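Local coordinates for VESB protease (PDB 4LK4), which probably acts as a secreted, trypsin-like serine endopeptidase of Vibrio cholerae that cuts peptide bonds within proteins outside the cell, at residues G71-D74 / S79-E82; A124-L129 / V163-C168; Q252-G257 / Q266-T271. The protein carries 1 engineered substitution. All blocks are in the same frame, centred on the assembly; numbering follows the deposited sequence.

Overall arrangement
The three contacts follow one another along the chain and sit in three different parts of the fold. Interaction 1 draws together the loop between strands 66-70 and 82-91 of the six-stranded barrel. Interaction 2 joins helices 125-128 and 165-172 beside the second large sheet of the same trypsin-like protease. Interaction 3 belongs to the Ig-like domain that follows, between strands 248-258 and 262-272. Their centres are 33 to 37 Å apart, and even the nearest atoms of any two stay more than 20 Å away, so none touches another. Interactions 2 and 3 lie on opposite sides of the chain's centre, one in the protease and one in the Ig-like domain.

Interaction 1: residues G71-D74 / S79-E82; sequences GAYD and SQGE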
loop_
_atom_site.group_PDB
_atom_site.type_symbol
_atom_site.label_atom_id
_atom_site.label_comp_id
_atom_site.label_asym_id
_atom_site.label_seq_id
_atom_site.Cartn_x
_atom_site.Cartn_y
_atom_site.Cartn_z
ATOM N N GLY A 71 -12.207 2.919 11.119
ATOM C CA GLY A 71 -12.677 3.258 12.485
ATOM C C GLY A 71 -13.173 2.017 13.183
ATOM O O GLY A 71 -13.987 2.083 14.068
ATOM N N ALA A 72 -12.682 0.855 12.760
ATOM C CA ALA A 72 -13.010 -0.407 13.446
ATOM C C ALA A 72 -12.428 -0.340 14.847
ATOM O O ALA A 72 -11.429 0.337 15.054
ATOM C CB ALA A 72 -12.413 -1.595 12.671
ATOM N N TYR A 73 -13.046 -1.025 15.798
ATOM C CA TYR A 73 -12.491 -1.131 17.138
ATOM C C TYR A 73 -12.725 -2.514 17.742
ATOM O O TYR A 73 -11.783 -3.262 17.939
ATOM C CB TYR A 73 -13.048 -0.039 18.025
ATOM C CG TYR A 73 -12.559 -0.157 19.425
ATOM C CD1 TYR A 73 -11.287 0.275 19.755
ATOM C CD2 TYR A 73 -13.335 -0.733 20.408
ATOM C CE1 TYR A 73 -10.819 0.166 21.042
ATOM C CE2 TYR A 73 -12.861 -0.885 21.702
ATOM C CZ TYR A 73 -11.605 -0.419 22.006
ATOM O OH TYR A 73 -11.093 -0.535 23.268
ATOM N N ASP A 74 -13.966 -2.853 18.041
ATOM C CA ASP A 74 -14.357 -4.227 18.451
ATOM C C ASP A 74 -14.827 -4.925 17.191
ATOM O O ASP A 74 -15.906 -4.614 16.657
ATOM C CB ASP A 74 -15.484 -4.184 19.458
ATOM C CG ASP A 74 -16.024 -5.577 19.851
ATOM O OD1 ASP A 74 -15.642 -6.571 19.184
ATOM O OD2 ASP A 74 -16.865 -5.631 20.830
ATOM N N SER A 79 -21.589 -2.332 14.148
ATOM C CA SER A 79 -21.995 -0.927 14.142
ATOM C C SER A 79 -20.837 0.067 14.380
ATOM O O SER A 79 -21.054 1.282 14.352
ATOM C CB SER A 79 -23.058 -0.712 15.224
ATOM O OG SER A 79 -22.459 -0.634 16.509
ATOM N N GLN A 80 -19.640 -0.424 14.686
ATOM C CA GLN A 80 -18.475 0.454 14.837
ATOM C C GLN A 80 -17.744 0.502 13.506
ATOM O O GLN A 80 -17.381 -0.541 12.979
ATOM C CB GLN A 80 -17.515 -0.074 15.903
ATOM C CG GLN A 80 -17.876 0.310 17.325
ATOM C CD GLN A 80 -17.045 -0.434 18.341
ATOM O OE1 GLN A 80 -16.315 -1.361 17.994
ATOM N NE2 GLN A 80 -17.146 -0.037 19.595
ATOM N N GLY A 81 -17.531 1.695 12.968
ATOM C CA GLY A 81 -16.814 1.873 11.697
ATOM C C GLY A 81 -17.595 1.561 10.417
ATOM O O GLY A 81 -18.645 0.924 10.473
ATOM N N GLU A 82 -17.059 1.994 9.272
ATOM C CA GLU A 82 -17.687 1.767 7.974
ATOM C C GLU A 82 -16.984 0.639 7.261
ATOM O O GLU A 82 -15.786 0.708 7.008
ATOM C CB GLU A 82 -17.640 3.023 7.093
ATOM C CG GLU A 82 -18.358 4.214 7.706
ATOM C CD GLU A 82 -18.381 5.474 6.825
ATOM O OE1 GLU A 82 -18.004 5.425 5.625
ATOM O OE2 GLU A 82 -18.807 6.532 7.363
#
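Gly71 and Gly81 bring the two backbones together where their CA atoms lie 4.4 Å apart, before the chain opens outward toward Asp74 and Ser79. The Gly71 carbonyl O rests 3.7 Å from Gly81 CA. Two glycines suit this neck: both have positive phi, and the side of Gly81 where a CB would sit faces directly onto the backbone of Gly71 and Ala72, so the absence of a side chain is what permits the close approach. From the wider part of the loop Gln80 reaches back across. Its CG is anti to the carbonyl carbon and the chain then runs extended (chi2 170°), which carries the amide as far as the backbone beyond Tyr73. There OE1 accepts a hydrogen bond from Asp74 N at 2.8 Å, nearly straight at 161°, with the donor only slightly tilted from the carbonyl plane.

This is the loop between strands 66-70 and 82-91 of the first barrel in the chymotrypsin fold; in many trypsins the equivalent loop binds calcium. The strands begin to pair just beyond the neck, where Glu82 pairs with Ile70 through backbone hydrogen bonding.

Gln80 also packs alongside Tyr73, both side chains pointing the same way. OE1 lies at the edge of the Tyr73 ring, 3.5 Å from Tyr73 CB, while NE2 comes 4.0 Å from Tyr73 CD2; the amide and ring planes stand 75° apart. Asp74 CB approaches the same oxygen at 3.3 Å. Tyrosine suits position 73 because its long ring carries the hydroxyl to a hydrogen bond with Ala17 O. Separately, the backbone O of Tyr73 accepts from the indole NE1 of Trp140. The Asp74 carboxylate turns from the contact, with OD1 accepting from Asn76 N inside the loop.

Interaction 2: residues A124-L129 / V163-C168; sequences ATRTSL and VSQSLC
Arg126 and Gln165 meet through a single hydrogen bond, from Arg126 NH2 to Gln165 OE1 at 2.8 Å. The bond is bent, 142° at the hydrogen, and the acceptor sits at the guanidinium edge but 18° out of its plane. Guanidinium and amide are turned well away from coplanar. Gln165 projects from the first turn of helix 165-172, with CG anti to the backbone N and a bend at the next torsion that presents OE1 to the arginine. Its other end is held as well: NE2 donates to Asn184 O and Ser177 O, which fixes the amide's rotation and leaves its oxygen to serve the arginine.

Arginine suits its place because its long chain crosses apolar Leu162, Phe185 and Leu212, in the second barrel of the chymotrypsin fold, to bring its polar end to Gln165. In the short, weakly bonded helix 125-128, Ser128 OG donates to Ala124 O at 2.6 Å. Cys168 ties the other helix to strand 184-189 through its disulfide with Cys186. Gln165 is neutral, so the bond orients the buried guanidinium without neutralising it; the positive charge would be expected to strengthen the bond to the amide oxygen.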
loop_
_atom_site.group_PDB
_atom_site.type_symbol
_atom_site.label_atom_id
_atom_site.label_comp_id
_atom_site.label_asym_id
_atom_site.label_seq_id
_atom_site.Cartn_x
_atom_site.Cartn_y
_atom_site.Cartn_z
ATOM N N ALA A 124 10.472 15.040 5.629
ATOM C CA ALA A 124 11.671 15.246 6.429
ATOM C C ALA A 124 11.592 14.701 7.868
ATOM O O ALA A 124 12.594 14.741 8.594
ATOM C CB ALA A 124 11.998 16.732 6.464
ATOM N N THR A 125 10.432 14.212 8.302
ATOM C CA THR A 125 10.249 13.910 9.719
ATOM C C THR A 125 11.107 12.735 10.231
ATOM O O THR A 125 11.723 12.838 11.275
ATOM C CB THR A 125 8.776 13.633 10.048
ATOM O OG1 THR A 125 7.965 14.732 9.622
ATOM C CG2 THR A 125 8.590 13.389 11.564
ATOM N N ARG A 126 11.153 11.628 9.498
ATOM C CA ARG A 126 11.838 10.425 9.981
ATOM C C ARG A 126 13.304 10.651 10.257
ATOM O O ARG A 126 13.825 10.225 11.287
ATOM C CB ARG A 126 11.705 9.293 8.980
ATOM C CG ARG A 126 12.952 8.436 8.824
ATOM C CD ARG A 126 12.826 7.222 9.663
ATOM N NE ARG A 126 14.062 6.461 9.850
ATOM C CZ ARG A 126 14.862 6.590 10.898
ATOM N NH1 ARG A 126 14.644 7.533 11.796
ATOM N NH2 ARG A 126 15.895 5.792 11.034
ATOM N N THR A 127 13.997 11.288 9.333
ATOM C CA THR A 127 15.422 11.518 9.563
ATOM C C THR A 127 15.668 12.588 10.629
ATOM O O THR A 127 16.795 12.695 11.075
ATOM C CB THR A 127 16.226 11.822 8.284
ATOM O OG1 THR A 127 15.811 13.064 7.723
ATOM C CG2 THR A 127 16.041 10.724 7.257
ATOM N N SER A 128 14.625 13.310 11.068
ATOM C CA SER A 128 14.731 14.316 12.170
ATOM C C SER A 128 14.674 13.759 13.577
ATOM O O SER A 128 14.960 14.459 14.540
ATOM C CB SER A 128 13.591 15.328 12.091
ATOM O OG SER A 128 13.491 15.863 10.785
ATOM N N LEU A 129 14.256 12.506 13.685
ATOM C CA LEU A 129 13.921 11.901 14.953
ATOM C C LEU A 129 15.139 11.237 15.563
ATOM O O LEU A 129 15.768 10.411 14.917
ATOM C CB LEU A 129 12.822 10.857 14.736
ATOM C CG LEU A 129 11.456 11.384 14.287
ATOM C CD1 LEU A 129 10.452 10.238 14.273
ATOM C CD2 LEU A 129 10.949 12.516 15.156
ATOM N N VAL A 163 14.823 2.818 17.112
ATOM C CA VAL A 163 16.165 2.242 17.178
ATOM C C VAL A 163 17.115 2.940 16.180
ATOM O O VAL A 163 16.662 3.432 15.154
ATOM C CB VAL A 163 16.077 0.747 16.790
ATOM C CG1 VAL A 163 17.445 0.066 16.749
ATOM C CG2 VAL A 163 15.140 0.005 17.732
ATOM N N SER A 164 18.420 2.983 16.487
ATOM C CA SER A 164 19.448 3.535 15.558
ATOM C C SER A 164 19.400 2.801 14.245
ATOM O O SER A 164 19.425 1.583 14.228
ATOM C CB SER A 164 20.890 3.394 16.104
ATOM O OG SER A 164 21.052 4.019 17.400
ATOM N N GLN A 165 19.354 3.523 13.136
ATOM C CA GLN A 165 19.338 2.855 11.878
ATOM C C GLN A 165 20.566 1.950 11.681
ATOM O O GLN A 165 20.426 0.832 11.214
ATOM C CB GLN A 165 19.157 3.824 10.710
ATOM C CG GLN A 165 18.723 3.118 9.413
ATOM C CD GLN A 165 17.270 2.689 9.393
ATOM O OE1 GLN A 165 16.456 3.182 10.140
ATOM N NE2 GLN A 165 16.938 1.780 8.493
ATOM N N SER A 166 21.760 2.365 12.080
ATOM C CA SER A 166 22.916 1.463 11.836
ATOM C C SER A 166 22.713 0.139 12.608
ATOM O O SER A 166 23.108 -0.937 12.145
ATOM C CB SER A 166 24.256 2.123 12.193
ATOM O OG SER A 166 24.312 2.398 13.577
ATOM N N LEU A 167 22.046 0.231 13.762
ATOM C CA LEU A 167 21.767 -0.949 14.586
ATOM C C LEU A 167 20.679 -1.850 14.039
ATOM O O LEU A 167 20.777 -3.083 14.075
ATOM C CB LEU A 167 21.365 -0.502 15.961
ATOM C CG LEU A 167 21.825 -1.438 17.051
ATOM C CD1 LEU A 167 23.301 -1.808 16.899
ATOM C CD2 LEU A 167 21.543 -0.732 18.387
ATOM N N CYS A 168 19.635 -1.212 13.535
ATOM C CA CYS A 168 18.551 -1.879 12.849
ATOM C C CYS A 168 19.109 -2.789 11.767
ATOM O O CYS A 168 18.688 -3.942 11.612
ATOM C CB CYS A 168 17.660 -0.796 12.259
ATOM S SG CYS A 168 16.202 -1.337 11.389
#

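Interaction 3: residues Q252-G257 / Q266-T271; sequences QVANLG and QSFTYT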
loop_
_atom_site.group_PDB
_atom_site.type_symbol
_atom_site.label_atom_id
_atom_site.label_comp_id
_atom_site.label_asym_id
_atom_site.label_seq_id
_atom_site.Cartn_x
_atom_site.Cartn_y
_atom_site.Cartn_z
ATOM N N GLN A 252 -3.029 -2.002 -12.139
ATOM C CA GLN A 252 -1.597 -1.822 -11.993
ATOM C C GLN A 252 -0.813 -3.001 -12.558
ATOM O O GLN A 252 0.030 -2.821 -13.417
ATOM C CB GLN A 252 -1.235 -1.647 -10.533
ATOM C CG GLN A 252 0.148 -1.046 -10.317
ATOM C CD GLN A 252 0.636 -1.228 -8.880
ATOM O OE1 GLN A 252 0.205 -2.129 -8.170
ATOM N NE2 GLN A 252 1.563 -0.382 -8.470
ATOM N N VAL A 253 -1.096 -4.204 -12.078
ATOM C CA VAL A 253 -0.242 -5.351 -12.360
ATOM C C VAL A 253 -1.122 -6.436 -12.896
ATOM O O VAL A 253 -2.049 -6.868 -12.238
ATOM C CB VAL A 253 0.472 -5.900 -11.091
ATOM C CG1 VAL A 253 1.293 -7.137 -11.418
ATOM C CG2 VAL A 253 1.390 -4.865 -10.495
ATOM N N ALA A 254 -0.813 -6.905 -14.083
ATOM C CA ALA A 254 -1.418 -8.119 -14.571
ATOM C C ALA A 254 -0.332 -9.147 -14.515
ATOM O O ALA A 254 0.587 -9.114 -15.311
ATOM C CB ALA A 254 -1.908 -7.914 -15.979
ATOM N N ASN A 255 -0.391 -10.019 -13.522
ATOM C CA ASN A 255 0.572 -11.107 -13.428
ATOM C C ASN A 255 -0.063 -12.359 -13.983
ATOM O O ASN A 255 -0.908 -12.941 -13.328
ATOM C CB ASN A 255 1.010 -11.368 -11.985
ATOM C CG ASN A 255 2.103 -12.434 -11.897
ATOM O OD1 ASN A 255 2.142 -13.391 -12.687
ATOM N ND2 ASN A 255 3.013 -12.257 -10.947
ATOM N N LEU A 256 0.362 -12.781 -15.169
ATOM C CA LEU A 256 -0.234 -13.936 -15.802
ATOM C C LEU A 256 0.347 -15.229 -15.291
ATOM O O LEU A 256 -0.070 -16.290 -15.718
ATOM C CB LEU A 256 -0.048 -13.870 -17.310
ATOM C CG LEU A 256 -0.474 -12.538 -17.916
ATOM C CD1 LEU A 256 -0.628 -12.720 -19.404
ATOM C CD2 LEU A 256 -1.758 -11.977 -17.303
ATOM N N GLY A 257 1.323 -15.143 -14.397
ATOM C CA GLY A 257 1.894 -16.332 -13.786
ATOM C C GLY A 257 2.533 -17.170 -14.865
ATOM O O GLY A 257 2.987 -16.636 -15.879
ATOM N N GLN A 266 -3.324 -8.751 -22.943
ATOM C CA GLN A 266 -3.971 -8.353 -21.686
ATOM C C GLN A 266 -4.409 -6.899 -21.726
ATOM O O GLN A 266 -3.629 -6.035 -21.994
ATOM C CB GLN A 266 -3.013 -8.568 -20.513
ATOM C CG GLN A 266 -3.581 -8.177 -19.164
ATOM C CD GLN A 266 -4.751 -9.053 -18.780
ATOM O OE1 GLN A 266 -4.666 -10.275 -18.859
ATOM N NE2 GLN A 266 -5.857 -8.436 -18.392
ATOM N N SER A 267 -5.671 -6.646 -21.454
ATOM C CA SER A 267 -6.189 -5.293 -21.374
ATOM C C SER A 267 -5.938 -4.617 -19.983
ATOM O O SER A 267 -5.895 -5.292 -18.952
ATOM C CB SER A 267 -7.686 -5.343 -21.687
ATOM O OG SER A 267 -8.243 -4.044 -21.692
ATOM N N PHE A 268 -5.765 -3.295 -19.986
ATOM C CA PHE A 268 -5.584 -2.496 -18.765
ATOM C C PHE A 268 -6.497 -1.275 -18.825
ATOM O O PHE A 268 -6.515 -0.584 -19.833
ATOM C CB PHE A 268 -4.154 -1.988 -18.652
ATOM C CG PHE A 268 -3.157 -3.035 -18.312
ATOM C CD1 PHE A 268 -2.676 -3.867 -19.266
ATOM C CD2 PHE A 268 -2.685 -3.164 -17.027
ATOM C CE1 PHE A 268 -1.732 -4.825 -18.965
ATOM C CE2 PHE A 268 -1.744 -4.123 -16.714
ATOM C CZ PHE A 268 -1.255 -4.944 -17.699
ATOM N N THR A 269 -7.231 -0.987 -17.755
ATOM C CA THR A 269 -8.166 0.133 -17.783
ATOM C C THR A 269 -7.770 1.251 -16.836
ATOM O O THR A 269 -7.321 1.007 -15.709
ATOM C CB THR A 269 -9.595 -0.335 -17.517
ATOM O OG1 THR A 269 -9.939 -1.296 -18.519
ATOM C CG2 THR A 269 -10.582 0.819 -17.581
ATOM N N TYR A 270 -7.935 2.474 -17.340
ATOM C CA TYR A 270 -7.528 3.733 -16.707
ATOM C C TYR A 270 -8.772 4.612 -16.622
ATOM O O TYR A 270 -9.455 4.825 -17.630
ATOM C CB TYR A 270 -6.415 4.401 -17.538
ATOM C CG TYR A 270 -5.229 3.478 -17.668
ATOM C CD1 TYR A 270 -5.163 2.537 -18.698
ATOM C CD2 TYR A 270 -4.219 3.481 -16.716
ATOM C CE1 TYR A 270 -4.110 1.639 -18.785
ATOM C CE2 TYR A 270 -3.160 2.596 -16.802
ATOM C CZ TYR A 270 -3.116 1.667 -17.831
ATOM O OH TYR A 270 -2.077 0.763 -17.898
ATOM N N THR A 271 -9.077 5.097 -15.423
ATOM C CA THR A 271 -10.312 5.823 -15.158
ATOM C C THR A 271 -10.054 7.091 -14.344
ATOM O O THR A 271 -9.385 7.046 -13.303
ATOM C CB THR A 271 -11.261 4.940 -14.352
ATOM O OG1 THR A 271 -11.341 3.656 -14.971
ATOM C CG2 THR A 271 -12.638 5.559 -14.276
#
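Strands 248-258 and 262-272 form a beta hairpin in the Ig-like domain that follows the protease, and over residues 252-257 and 266-271 the hairpin has splayed apart so that side chains, not backbones, fill the interval. The strand segments run close to antiparallel, their axes 8.8 Å apart at the closest, a separation suited to packed side chains. Each backbone finds partners elsewhere: Ala254 and Leu256 bond to strand 338-349, whereas the second segment lies beside strand 310-319.

Ala254 is at the centre. Its CB points at the opposite strand and meets Phe268 CZ at 3.5 Å, approaching the ring obliquely; the same CB touches Gln266 CG at 3.6 Å. The small methyl suits a place that a ring and a glutamine chain both approach so closely. Phe268, with CG anti to its carbonyl carbon, also brings CE2 to 4.0 Å from Gln252 O, and beyond the segments it stacks edge-to-face with Phe329, part of the packing between the strands of the domain. Gln252 turns its side chain away, toward the protease, where NE2 bonds to Arg91 O.

Leu256 and Gln266 lie alongside each other with their ends running contrary ways, Leu256 CD2 3.7 Å from Gln266 OE1. Gln266 bends at chi2 (65°), which turns its amide over its own strand, toward the following residue, so that NE2 donates to a lone pair of Ser267 O at 3.2 Å. Near Gly257, Asn255 forms an Asx turn: its OD1 accepts from Gly257 N at 2.6 Å, with the donor in the carbonyl plane.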